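Local coordinates for protein leucine aminopeptidase 2 (Saccharomyces cerevisiae, PDB 2XQ0) that preferentially cleaves di- and tripeptides as a zinc-dependent aminopeptidase of the M1 family, with a low epoxide hydrolase activity in vitro, at residues Thr261-Asn267 / Asn280-Pro286; Gly274-Ser278 / Glu302-Ser306. All coordinates share one frame; numbering follows the deposited sequence.

Contact 1: residues Thr261-Asn267 / Asn280-Pro286; sequences TYDILVN and NMTFATP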
# COMPACT_ATOMS: atom_id res chain seq x y z
N THR A 261 15.16 9.18 -11.11
CA THR A 261 13.86 9.40 -11.72
C THR A 261 12.77 9.03 -10.72
O THR A 261 13.01 8.26 -9.79
CB THR A 261 13.68 8.54 -12.96
OG1 THR A 261 13.85 7.16 -12.60
CG2 THR A 261 14.73 8.91 -14.02
N TYR A 262 11.60 9.63 -10.90
CA TYR A 262 10.39 9.19 -10.22
C TYR A 262 9.32 8.86 -11.27
O TYR A 262 8.65 9.76 -11.79
CB TYR A 262 9.85 10.23 -9.24
CG TYR A 262 8.66 9.66 -8.51
CD1 TYR A 262 8.82 8.84 -7.39
CD2 TYR A 262 7.37 9.86 -8.99
CE1 TYR A 262 7.72 8.30 -6.74
CE2 TYR A 262 6.26 9.31 -8.34
CZ TYR A 262 6.45 8.53 -7.23
OH TYR A 262 5.35 7.98 -6.61
N ASP A 263 9.17 7.58 -11.59
CA ASP A 263 8.28 7.18 -12.67
C ASP A 263 7.07 6.48 -12.09
O ASP A 263 7.12 5.97 -10.97
CB ASP A 263 9.00 6.23 -13.63
CG ASP A 263 10.10 6.92 -14.41
OD1 ASP A 263 10.13 8.18 -14.48
OD2 ASP A 263 10.94 6.20 -14.99
N ILE A 264 5.99 6.45 -12.86
CA ILE A 264 4.75 5.80 -12.45
C ILE A 264 4.27 4.79 -13.50
O ILE A 264 4.18 5.13 -14.68
CB ILE A 264 3.66 6.84 -12.21
CG1 ILE A 264 4.11 7.84 -11.13
CG2 ILE A 264 2.30 6.16 -11.84
CD1 ILE A 264 3.23 9.06 -11.03
N LEU A 265 3.99 3.56 -13.08
CA LEU A 265 3.35 2.57 -13.94
C LEU A 265 1.87 2.53 -13.60
O LEU A 265 1.52 2.21 -12.47
CB LEU A 265 3.93 1.16 -13.70
CG LEU A 265 3.16 0.01 -14.36
CD1 LEU A 265 3.23 0.12 -15.85
CD2 LEU A 265 3.69 -1.38 -13.90
N VAL A 266 1.00 2.88 -14.55
CA VAL A 266 -0.43 2.80 -14.30
C VAL A 266 -0.87 1.43 -14.78
O VAL A 266 -0.89 1.15 -15.98
CB VAL A 266 -1.24 3.92 -15.00
CG1 VAL A 266 -2.72 3.66 -14.83
CG2 VAL A 266 -0.87 5.29 -14.40
N ASN A 267 -1.17 0.56 -13.82
CA ASN A 267 -1.34 -0.85 -14.11
C ASN A 267 -2.66 -1.21 -14.77
O ASN A 267 -3.53 -0.34 -14.96
CB ASN A 267 -1.18 -1.65 -12.82
CG ASN A 267 0.11 -2.43 -12.77
OD1 ASN A 267 0.54 -3.01 -13.77
ND2 ASN A 267 0.74 -2.46 -11.61
N ASN A 280 11.91 3.83 -8.21
CA ASN A 280 12.01 4.17 -9.62
C ASN A 280 10.85 3.68 -10.48
O ASN A 280 10.85 3.89 -11.70
CB ASN A 280 13.34 3.73 -10.23
CG ASN A 280 14.54 4.46 -9.62
OD1 ASN A 280 15.43 3.84 -9.04
ND2 ASN A 280 14.56 5.77 -9.76
N MET A 281 9.85 3.03 -9.87
CA MET A 281 8.67 2.66 -10.65
C MET A 281 7.49 2.39 -9.74
O MET A 281 7.20 1.26 -9.43
CB MET A 281 8.93 1.42 -11.53
CG MET A 281 7.87 1.14 -12.61
SD MET A 281 7.52 2.50 -13.76
CE MET A 281 9.14 2.66 -14.54
N THR A 282 6.83 3.45 -9.31
CA THR A 282 5.61 3.32 -8.52
C THR A 282 4.56 2.57 -9.34
O THR A 282 4.33 2.88 -10.50
CB THR A 282 5.10 4.74 -8.15
OG1 THR A 282 5.92 5.26 -7.10
CG2 THR A 282 3.65 4.70 -7.66
N PHE A 283 3.92 1.56 -8.74
CA PHE A 283 2.84 0.85 -9.39
C PHE A 283 1.57 1.52 -8.94
O PHE A 283 1.38 1.75 -7.75
CB PHE A 283 2.81 -0.63 -8.98
CG PHE A 283 3.81 -1.49 -9.69
CD1 PHE A 283 5.04 -0.99 -10.08
CD2 PHE A 283 3.52 -2.82 -9.94
CE1 PHE A 283 5.96 -1.80 -10.73
CE2 PHE A 283 4.44 -3.64 -10.59
CZ PHE A 283 5.66 -3.12 -10.99
N ALA A 284 0.71 1.89 -9.88
CA ALA A 284 -0.51 2.60 -9.54
C ALA A 284 -1.77 1.97 -10.15
O ALA A 284 -1.71 1.39 -11.23
CB ALA A 284 -0.39 4.07 -9.95
N THR A 285 -2.89 2.06 -9.43
CA THR A 285 -4.21 1.64 -9.92
C THR A 285 -4.72 2.64 -10.96
O THR A 285 -4.57 3.85 -10.78
CB THR A 285 -5.23 1.52 -8.75
OG1 THR A 285 -6.53 1.18 -9.25
CG2 THR A 285 -5.33 2.82 -7.95
N PRO A 286 -5.31 2.14 -12.04
CA PRO A 286 -5.92 3.02 -13.05
C PRO A 286 -7.12 3.77 -12.50
O PRO A 286 -7.56 4.74 -13.11
CB PRO A 286 -6.40 2.05 -14.14
CG PRO A 286 -5.86 0.72 -13.79
CD PRO A 286 -5.47 0.71 -12.36
O HOH W 1 12.90 4.75 -13.87
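Asn280 ND2 sits among three oxygens: its main hydrogen bond goes to Trp259 O, and two weak, bent ones to Thr261 O, 2.9 Å away, and Thr261 OG1. This amide marks one end of a pair of parallel strands, 264-266 and 282-284, inside the mixed sheet of the M1 catalytic domain. Beside it a water accepts a hydrogen bond from Thr261 OG1 and donates to Asp263 OD2 and Asn280 O, while Asp263 OD1 is held by Thr224 N on the next strand. The backbones then join in the staggered fashion of parallel strands: Thr282 N gives to Asp263 O, Leu265 N to Thr282 O at 2.7 Å, Ala284 N to Leu265 O, and Asn267 N to Ala284 O. Ile264, Val266, Thr282 and Ala284 share one face, where Ile264 CG2 meets Ala284 CB at 3.9 Å; helix 229-239 covers Ile264 and Val266, and helix 297-311 covers Ile264 and Thr282. On that side Tyr262, its CG anti to the backbone N (chi1 -176°), brings its OH to 2.8 Å from Thr282 OG1, close enough for a hydrogen bond, though the threonine proton may go elsewhere. Leu265, Met281 and Phe283 belong to the other side. There the methionine chain, bent at chi2 and chi3, lays Met281 SD 3.8 Å from Leu265 CB. The amide of Asn267, tied by OD1 to Tyr141 OH, stands steeply to the Phe283 ring, with Asn267 ND2 3.3 Å from Phe283 CD2. Over one face of that ring lies Leu265 CD2, a CH-pi contact 3.8 Å from the centroid and 7° off the normal.

Contact 2: residues Gly274-Ser278 / Glu302-Ser306; sequences GGMES and ELAHS. With ZN (zinc ion), chain C; BES (2-(3-amino-2-hydroxy-4-phenyl-butyrylamino)-4-methyl-pentanoic acid), chain B.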
# COMPACT_ATOMS: atom_id res chain seq x y z
N GLY A 274 -3.81 0.40 -4.23
CA GLY A 274 -3.93 1.75 -4.73
C GLY A 274 -2.59 2.07 -5.37
O GLY A 274 -2.51 2.72 -6.41
N GLY A 275 -1.53 1.56 -4.77
CA GLY A 275 -0.19 1.81 -5.28
C GLY A 275 0.83 0.97 -4.58
O GLY A 275 0.54 0.39 -3.54
N MET A 276 2.04 0.88 -5.15
CA MET A 276 3.14 0.15 -4.51
C MET A 276 4.37 0.95 -4.85
O MET A 276 4.62 1.25 -6.02
CB MET A 276 3.27 -1.26 -5.05
CG MET A 276 4.48 -2.02 -4.50
SD MET A 276 4.51 -2.16 -2.68
CE MET A 276 6.27 -2.24 -2.36
N GLU A 277 5.13 1.28 -3.81
CA GLU A 277 6.26 2.19 -3.89
C GLU A 277 7.57 1.56 -4.37
O GLU A 277 8.62 1.85 -3.81
CB GLU A 277 6.49 2.79 -2.50
CG GLU A 277 7.03 1.78 -1.43
CD GLU A 277 5.93 1.07 -0.60
OE1 GLU A 277 4.76 1.00 -1.04
OE2 GLU A 277 6.25 0.56 0.50
N SER A 278 7.54 0.70 -5.39
CA SER A 278 8.79 0.18 -5.92
C SER A 278 9.66 1.33 -6.35
O SER A 278 9.20 2.20 -7.08
CB SER A 278 8.56 -0.73 -7.12
OG SER A 278 7.95 -1.92 -6.71
N GLU A 302 2.94 7.24 -2.24
CA GLU A 302 4.03 6.42 -2.78
C GLU A 302 5.31 7.23 -2.86
O GLU A 302 6.40 6.71 -2.68
CB GLU A 302 3.69 5.91 -4.18
CG GLU A 302 2.32 5.26 -4.32
CD GLU A 302 2.12 4.11 -3.38
OE1 GLU A 302 0.95 3.74 -3.14
OE2 GLU A 302 3.13 3.58 -2.86
N LEU A 303 5.19 8.52 -3.16
CA LEU A 303 6.37 9.37 -3.23
C LEU A 303 7.05 9.49 -1.87
O LEU A 303 8.27 9.47 -1.80
CB LEU A 303 5.97 10.77 -3.68
CG LEU A 303 7.07 11.83 -3.54
CD1 LEU A 303 8.23 11.50 -4.47
CD2 LEU A 303 6.49 13.20 -3.87
N ALA A 304 6.28 9.67 -0.80
CA ALA A 304 6.89 9.80 0.52
C ALA A 304 7.65 8.53 0.92
O ALA A 304 8.67 8.59 1.63
CB ALA A 304 5.85 10.18 1.57
N HIS A 305 7.18 7.37 0.45
CA HIS A 305 7.87 6.10 0.69
C HIS A 305 9.33 6.15 0.24
O HIS A 305 10.20 5.46 0.80
CB HIS A 305 7.17 4.95 -0.02
CG HIS A 305 6.13 4.27 0.80
ND1 HIS A 305 6.40 3.77 2.06
CD2 HIS A 305 4.83 4.00 0.55
CE1 HIS A 305 5.29 3.24 2.56
NE2 HIS A 305 4.33 3.36 1.66
N SER A 306 9.61 6.99 -0.74
CA SER A 306 11.00 7.10 -1.23
C SER A 306 11.92 7.30 -0.04
O SER A 306 13.01 6.73 0.02
CB SER A 306 11.15 8.25 -2.23
OG SER A 306 10.34 8.01 -3.36
ZN ZN C . 2.36 2.89 1.94
N2 BES B . 2.87 -0.92 -0.43
C1 BES B . 1.70 -0.39 0.22
C6 BES B . 0.51 -1.34 0.05
C7 BES B . 0.81 -2.66 0.74
C8 BES B . 1.32 -2.67 2.03
C12 BES B . 0.58 -3.86 0.07
C9 BES B . 1.60 -3.88 2.66
C11 BES B . 0.86 -5.07 0.70
C10 BES B . 1.37 -5.08 2.00
C2 BES B . 1.33 1.00 -0.33
O2 BES B . 2.38 1.97 -0.23
C3 BES B . 0.14 1.47 0.44
O3 BES B . 0.24 1.84 1.61
N1 BES B . -0.94 1.42 -0.32
C4 BES B . -2.30 1.78 0.04
C13 BES B . -2.44 3.19 -0.52
C14 BES B . -2.93 4.19 0.53
C15 BES B . -2.55 5.61 0.12
C16 BES B . -2.40 3.86 1.92
C5 BES B . -3.20 0.86 -0.74
O1 BES B . -4.35 0.61 -0.29
O4 BES B . -2.77 0.37 -1.81
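The HExxH zinc helix, 297-311, here meets the GGMES segment, this enzyme's counterpart of the GXMEN motif of M1 aminopeptidases, and the inhibitor bestatin lies against both. Glu277 and His305 carry the contact. Their carboxylate and ring planes are only 4° apart, so the two groups stack, with Glu277 OE2 3.4 Å above the centre of the imidazole. Having CG between the backbone N and the carbonyl carbon (chi1 69°) and a further bend at chi2, the glutamate folds back over the ring and sends Glu277 OE1 to the bestatin amine N2, a 2.8 Å hydrogen bond. His305 is fixed at both nitrogens: NE2 binds the zinc ion at 2.0 Å and ND1 is hydrogen-bonded to Ser308 O. An alanine in place of Glu277 would probably leave the amine without this mate and uncover the stacked face of His305. Glu302, the proton acceptor, bends at chi2 to lay its carboxylate along the strand. With no side chain on Gly275 in the way, Glu302 OE1 comes to 3.1 Å from Gly275 CA. Glu302 OE2 approaches Glu277 N at a poor angle for a bond and stands 3.6 Å from Glu277 OE1, a close approach of two like charges. The other end of bestatin is gripped by backbone: Gly274 N donates to bestatin carboxylate O4 at 2.6 Å. A weak bond from Gly275 N reaches the same oxygen. Bestatin O2 and O3 both coordinate the zinc, whose remaining ligands are His301 and Glu324, the HExxH-(X)18-E site of the gluzincin metallopeptidases.

In the fold
Contacts 1 and 2 have centres 8 Å apart and interleave along the chain: 261-267, then 274-278, then 280-286, then 302-306. One mixed sheet ties them together, with strand 264-266 parallel to 282-284, and 282-284 antiparallel to the edge strand 275-276. Probable hydrogen bonds Met276 N to Phe283 O and Thr285 N to Gly274 O fasten the substrate-binding segment 274-278 to contact 1. On one side of this sheet runs helix 297-311, against which Tyr262 and Thr282 of contact 1 rest at Glu302. The inner strands thus form the floor on which the substrate-binding edge strand and the zinc helix of the catalytic domain are set against each other.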